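Local coordinates for uncharacterized protein (Corynebacterium glutamicum, PDB 2NSF) that catalyses the mycothiol-dependent isomerisation of maleylpyruvate, a cis-trans isomerisation, and carries a bound zinc ion, at residues 179-183 and 184-188; 230-233 and 234-237. All blocks are in the same frame, centred on the assembly; numbering follows the deposited sequence.

Contact 1 (179-183 and 184-188). With SO4 (sulfate ion), chain D.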
ATOM      1  N   GLY A 179       6.074 -10.562   6.752  1.00 19.08           N
ATOM      2  CA  GLY A 179       5.558 -11.835   7.225  1.00 18.95           C
ATOM      3  C   GLY A 179       4.291 -11.660   8.040  1.00 20.13           C
ATOM      4  O   GLY A 179       3.497 -12.593   8.175  1.00 20.73           O
ATOM      5  N   ASP A 180       4.098 -10.461   8.586  1.00 19.25           N
ATOM      6  CA  ASP A 180       2.909 -10.149   9.380  1.00 19.79           C
ATOM      7  C   ASP A 180       1.665  -9.972   8.514  1.00 18.23           C
ATOM      8  O   ASP A 180       0.537 -10.101   8.989  1.00 17.61           O
ATOM      9  CB  ASP A 180       3.100  -8.845  10.171  1.00 21.32           C
ATOM     10  CG  ASP A 180       4.082  -8.982  11.310  1.00 24.58           C
ATOM     11  OD1 ASP A 180       4.182 -10.090  11.884  1.00 24.25           O
ATOM     12  OD2 ASP A 180       4.738  -7.970  11.648  1.00 21.17           O
ATOM     13  N   ILE A 181       1.879  -9.674   7.238  1.00 17.05           N
ATOM     14  CA  ILE A 181       0.776  -9.415   6.321  1.00 17.75           C
ATOM     15  C   ILE A 181       0.011 -10.648   5.866  1.00 18.34           C
ATOM     16  O   ILE A 181       0.606 -11.614   5.378  1.00 19.52           O
ATOM     17  CB  ILE A 181       1.285  -8.665   5.073  1.00 16.28           C
ATOM     18  CG1 ILE A 181       2.033  -7.401   5.507  1.00 16.25           C
ATOM     19  CG2 ILE A 181       0.119  -8.311   4.157  1.00 14.69           C
ATOM     20  CD1 ILE A 181       2.779  -6.711   4.378  1.00 16.88           C
ATOM     21  N   PRO A 182      -1.326 -10.634   6.029  1.00 18.80           N
ATOM     22  CA  PRO A 182      -2.171 -11.759   5.623  1.00 18.94           C
ATOM     23  C   PRO A 182      -1.845 -12.183   4.196  1.00 20.32           C
ATOM     24  O   PRO A 182      -1.675 -11.350   3.306  1.00 19.69           O
ATOM     25  CB  PRO A 182      -3.578 -11.197   5.756  1.00 20.25           C
ATOM     26  CG  PRO A 182      -3.449 -10.302   6.948  1.00 21.27           C
ATOM     27  CD  PRO A 182      -2.136  -9.585   6.678  1.00 20.13           C
ATOM     28  N   GLU A 183      -1.763 -13.490   3.985  1.00 19.43           N
ATOM     29  CA  GLU A 183      -1.433 -14.032   2.679  1.00 20.09           C
ATOM     30  C   GLU A 183      -2.304 -13.517   1.531  1.00 18.96           C
ATOM     31  O   GLU A 183      -1.799 -13.264   0.440  1.00 19.59           O
ATOM     32  CB  GLU A 183      -1.491 -15.556   2.743  1.00 21.19           C
ATOM     33  CG  GLU A 183      -0.999 -16.256   1.497  1.00 23.44           C
ATOM     34  CD  GLU A 183      -0.938 -17.756   1.689  1.00 24.64           C
ATOM     35  OE1 GLU A 183      -0.228 -18.200   2.614  1.00 23.20           O
ATOM     36  OE2 GLU A 183      -1.599 -18.487   0.924  1.00 28.01           O
ATOM     37  N   VAL A 184      -3.604 -13.362   1.761  1.00 18.24           N
ATOM     38  CA  VAL A 184      -4.476 -12.888   0.693  1.00 19.67           C
ATOM     39  C   VAL A 184      -4.018 -11.512   0.206  1.00 19.14           C
ATOM     40  O   VAL A 184      -4.113 -11.199  -0.984  1.00 18.29           O
ATOM     41  CB  VAL A 184      -5.964 -12.837   1.144  1.00 20.49           C
ATOM     42  CG1 VAL A 184      -6.165 -11.770   2.212  1.00 22.21           C
ATOM     43  CG2 VAL A 184      -6.862 -12.587  -0.060  1.00 22.51           C
ATOM     44  N   ILE A 185      -3.496 -10.698   1.117  1.00 18.50           N
ATOM     45  CA  ILE A 185      -3.008  -9.380   0.739  1.00 18.38           C
ATOM     46  C   ILE A 185      -1.674  -9.501   0.010  1.00 17.71           C
ATOM     47  O   ILE A 185      -1.443  -8.817  -0.986  1.00 16.72           O
ATOM     48  CB  ILE A 185      -2.874  -8.464   1.975  1.00 20.82           C
ATOM     49  CG1 ILE A 185      -4.277  -8.069   2.454  1.00 20.99           C
ATOM     50  CG2 ILE A 185      -2.049  -7.223   1.632  1.00 18.72           C
ATOM     51  CD1 ILE A 185      -4.295  -7.301   3.749  1.00 22.60           C
ATOM     52  N   LEU A 186      -0.799 -10.381   0.488  1.00 15.56           N
ATOM     53  CA  LEU A 186       0.494 -10.579  -0.163  1.00 15.74           C
ATOM     54  C   LEU A 186       0.315 -11.129  -1.583  1.00 16.85           C
ATOM     55  O   LEU A 186       0.991 -10.688  -2.515  1.00 15.55           O
ATOM     56  CB  LEU A 186       1.365 -11.547   0.649  1.00 15.53           C
ATOM     57  CG  LEU A 186       1.911 -11.039   1.988  1.00 16.03           C
ATOM     58  CD1 LEU A 186       2.720 -12.140   2.656  1.00 18.17           C
ATOM     59  CD2 LEU A 186       2.791  -9.808   1.751  1.00 14.09           C
ATOM     60  N   ARG A 187      -0.590 -12.092  -1.745  1.00 16.41           N
ATOM     61  CA  ARG A 187      -0.834 -12.676  -3.062  1.00 19.56           C
ATOM     62  C   ARG A 187      -1.358 -11.622  -4.027  1.00 19.58           C
ATOM     63  O   ARG A 187      -0.964 -11.586  -5.195  1.00 18.41           O
ATOM     64  CB  ARG A 187      -1.840 -13.828  -2.988  1.00 21.77           C
ATOM     65  CG  ARG A 187      -1.316 -15.092  -2.322  1.00 27.80           C
ATOM     66  CD  ARG A 187      -2.235 -16.276  -2.619  1.00 29.84           C
ATOM     67  NE  ARG A 187      -3.623 -15.996  -2.257  1.00 30.82           N
ATOM     68  CZ  ARG A 187      -4.188 -16.342  -1.105  1.00 31.62           C
ATOM     69  NH1 ARG A 187      -3.491 -16.997  -0.186  1.00 32.96           N
ATOM     70  NH2 ARG A 187      -5.451 -16.022  -0.865  1.00 31.33           N
ATOM     71  N   THR A 188      -2.251 -10.769  -3.538  1.00 17.34           N
ATOM     72  CA  THR A 188      -2.816  -9.722  -4.381  1.00 18.07           C
ATOM     73  C   THR A 188      -1.742  -8.699  -4.753  1.00 17.19           C
ATOM     74  O   THR A 188      -1.728  -8.188  -5.876  1.00 17.16           O
ATOM     75  CB  THR A 188      -4.002  -9.027  -3.680  1.00 19.52           C
ATOM     76  OG1 THR A 188      -4.970 -10.018  -3.302  1.00 21.31           O
ATOM     77  CG2 THR A 188      -4.673  -8.030  -4.628  1.00 18.67           C
TER
HETATM   78  S   SO4 D 403      10.272 -10.276   6.318  1.00 43.99           S
HETATM   79  O1  SO4 D 403      11.024  -9.841   7.516  1.00 45.16           O
HETATM   80  O2  SO4 D 403       8.816 -10.410   6.531  1.00 42.88           O
HETATM   81  O3  SO4 D 403      10.639  -9.563   5.080  1.00 44.51           O
HETATM   82  O4  SO4 D 403      10.727 -11.634   6.087  1.00 49.49           O

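Contact 2 (230-233 and 234-237). With SO4 (sulfate ion), chain D.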
ATOM      1  N   GLY A 230      11.449 -17.149  -3.541  1.00 20.31           N
ATOM      2  CA  GLY A 230      11.473 -17.148  -2.090  1.00 20.91           C
ATOM      3  C   GLY A 230      10.065 -17.399  -1.601  1.00 20.47           C
ATOM      4  O   GLY A 230       9.222 -17.873  -2.362  1.00 19.11           O
ATOM      5  N   SER A 231       9.796 -17.104  -0.333  1.00 20.55           N
ATOM      6  CA  SER A 231       8.448 -17.279   0.188  1.00 21.39           C
ATOM      7  C   SER A 231       7.664 -16.086  -0.349  1.00 21.03           C
ATOM      8  O   SER A 231       8.251 -15.150  -0.890  1.00 20.01           O
ATOM      9  CB  SER A 231       8.445 -17.243   1.717  1.00 22.85           C
ATOM     10  OG  SER A 231       8.854 -15.967   2.190  1.00 25.68           O
ATOM     11  N   LEU A 232       6.347 -16.108  -0.189  1.00 19.27           N
ATOM     12  CA  LEU A 232       5.523 -15.010  -0.679  1.00 19.91           C
ATOM     13  C   LEU A 232       5.930 -13.683  -0.036  1.00 21.19           C
ATOM     14  O   LEU A 232       6.045 -12.663  -0.716  1.00 19.35           O
ATOM     15  CB  LEU A 232       4.046 -15.303  -0.409  1.00 21.97           C
ATOM     16  CG  LEU A 232       3.007 -14.337  -0.977  1.00 22.67           C
ATOM     17  CD1 LEU A 232       3.083 -14.309  -2.504  1.00 23.47           C
ATOM     18  CD2 LEU A 232       1.624 -14.769  -0.516  1.00 23.62           C
ATOM     19  N   ALA A 233       6.160 -13.690   1.276  1.00 19.88           N
ATOM     20  CA  ALA A 233       6.560 -12.460   1.953  1.00 19.69           C
ATOM     21  C   ALA A 233       7.884 -11.968   1.369  1.00 19.44           C
ATOM     22  O   ALA A 233       8.094 -10.770   1.193  1.00 19.19           O
ATOM     23  CB  ALA A 233       6.704 -12.704   3.447  1.00 19.51           C
ATOM     24  N   GLY A 234       8.769 -12.911   1.060  1.00 17.62           N
ATOM     25  CA  GLY A 234      10.058 -12.555   0.498  1.00 19.28           C
ATOM     26  C   GLY A 234       9.985 -11.902  -0.874  1.00 19.76           C
ATOM     27  O   GLY A 234      10.659 -10.896  -1.119  1.00 18.68           O
ATOM     28  N   ILE A 235       9.178 -12.449  -1.779  1.00 19.43           N
ATOM     29  CA  ILE A 235       9.106 -11.854  -3.106  1.00 18.97           C
ATOM     30  C   ILE A 235       8.333 -10.550  -3.106  1.00 17.83           C
ATOM     31  O   ILE A 235       8.609  -9.679  -3.917  1.00 18.08           O
ATOM     32  CB  ILE A 235       8.516 -12.822  -4.176  1.00 19.77           C
ATOM     33  CG1 ILE A 235       7.077 -13.208  -3.845  1.00 20.68           C
ATOM     34  CG2 ILE A 235       9.406 -14.058  -4.283  1.00 21.34           C
ATOM     35  CD1 ILE A 235       6.382 -13.968  -4.972  1.00 21.06           C
ATOM     36  N   VAL A 236       7.377 -10.399  -2.192  1.00 17.88           N
ATOM     37  CA  VAL A 236       6.628  -9.153  -2.131  1.00 16.76           C
ATOM     38  C   VAL A 236       7.516  -8.043  -1.561  1.00 17.64           C
ATOM     39  O   VAL A 236       7.482  -6.919  -2.053  1.00 16.38           O
ATOM     40  CB  VAL A 236       5.335  -9.300  -1.303  1.00 15.82           C
ATOM     41  CG1 VAL A 236       4.651  -7.934  -1.141  1.00 15.72           C
ATOM     42  CG2 VAL A 236       4.386 -10.262  -2.016  1.00 14.65           C
ATOM     43  N   ARG A 237       8.320  -8.341  -0.540  1.00 17.67           N
ATOM     44  CA  ARG A 237       9.216  -7.311   0.001  1.00 18.85           C
ATOM     45  C   ARG A 237      10.131  -6.867  -1.136  1.00 18.64           C
ATOM     46  O   ARG A 237      10.390  -5.674  -1.319  1.00 18.71           O
ATOM     47  CB  ARG A 237      10.078  -7.854   1.151  1.00 19.73           C
ATOM     48  CG  ARG A 237      11.211  -6.904   1.571  1.00 20.46           C
ATOM     49  CD  ARG A 237      12.135  -7.508   2.633  1.00 21.48           C
ATOM     50  NE  ARG A 237      11.615  -7.361   3.995  1.00 25.16           N
ATOM     51  CZ  ARG A 237      11.623  -6.223   4.687  1.00 25.74           C
ATOM     52  NH1 ARG A 237      11.129  -6.193   5.917  1.00 24.10           N
ATOM     53  NH2 ARG A 237      12.129  -5.117   4.156  1.00 26.75           N
TER
HETATM   54  S   SO4 D 403      10.272 -10.276   6.318  1.00 43.99           S
HETATM   55  O1  SO4 D 403      11.024  -9.841   7.516  1.00 45.16           O
HETATM   56  O2  SO4 D 403       8.816 -10.410   6.531  1.00 42.88           O
HETATM   57  O3  SO4 D 403      10.639  -9.563   5.080  1.00 44.51           O
HETATM   58  O4  SO4 D 403      10.727 -11.634   6.087  1.00 49.49           O

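Contact 1 (179-183 and 184-188)
Ile181 and Ile185 press methyl against methyl where the chain turns into helix 183-199, their CG2 atoms 3.5 Å apart and the two side chains at roughly a right angle. In both, CG1 lies beside the backbone N (chi1 -54° and -72°), which turns CG2, anti to that N, into the contact. Leu186 completes the tight part: its CD2 packs 3.8 Å from CB of Ile181, while its CD1 lies 3.5 Å from the carbonyl O of Ile181. Trp166 of helix 156-171 covers Ile181 and Ile185, and Leu232 and Val236 of helix 232-239 close over Leu186, burying this apolar cluster.

The other side is looser and faces solvent: there the exposed, extended Glu183 sends OE2 to NH1 of Arg187, one helical turn on, in a salt bridge of 2.7 Å. The N-H of NH1 is poorly aimed at OE2, so that bond is weak; OE2 lies in the guanidinium plane, but the carboxylate is turned 86° from it. Arg187 also bonds through NH2 to the carbonyl O of Thr22. Further back, the exposed Gly179 gives its N-H to O2 of a sulfate ion.

Pro182 sits at the N-cap, and its carbonyl O accepts from Leu186 N at 3.1 Å, opening the series continued by Arg187 N to Glu183 O: a helix N-terminus with an apolar inner face and an i to i+4 Glu-Arg salt bridge outside.

Contact 2 (230-233 and 234-237)
Gly234, Ala233 and Ile235 have the most surface buried in this first turn of helix 232-239, with Leu232 close behind. Gly234 offers its N-H to OG of Ser231, the N-cap residue, in a capping bond of 3.3 Å. The hydroxyl reaches it because Ser231 places OG between its own backbone N and carbonyl carbon (chi1 64°). The same serine also holds the next residue, through its carbonyl O, which accepts from Ile235 N at 3.0 Å.

Ile235 is buried on the side of the helix that faces strand 206-210. Its CG1 passes 3.3 Å from the carbonyl O of Leu232, its CG2 leans back to within 3.8 Å of Gly230 N at the end of strand 226-230, and its CD1 meets CD1 of Leu232 at 4.1 Å. Leu208 of strand 206-210 packs on Ile235, tying the helix to the sheet.

Ala233 contributes chiefly through its backbone: its carbonyl O receives the N-H of Arg237 at 3.0 Å, while its methyl group packs on Phe178. Arg237 then carries its side chain away from the turn, bending at chi3 (-83°) so that NE points almost straight at O3 of the sulfate, 2.6 Å away. Arg237 NH2 is also bonded, to the carbonyl of Arg242. Together these bonds imply a guanidinium restrained from two directions; a nearly linear hydrogen bond holds the anion, to which the positive charge of Arg237 probably adds.

Contacts 1 and 2 lie in series along the chain but side by side in space, with centres 10 Å apart. Leu232 is the main bridge: its CD2 comes within 3.4 Å of CB of Leu186 and 3.6 Å of CG of Glu183, so the starts of helices 183-199 and 232-239 pack directly together. The sulfate, probably from the crystallisation liquor, forms a second bridge, bonded by a backbone N-H from contact 1 and a side chain from contact 2. Neither contact includes a zinc ligand; the side chains of Ile181 and Val236 are each about 13 Å from the zinc ion, while the side chain of Ile181 is about 9 Å from that of His168.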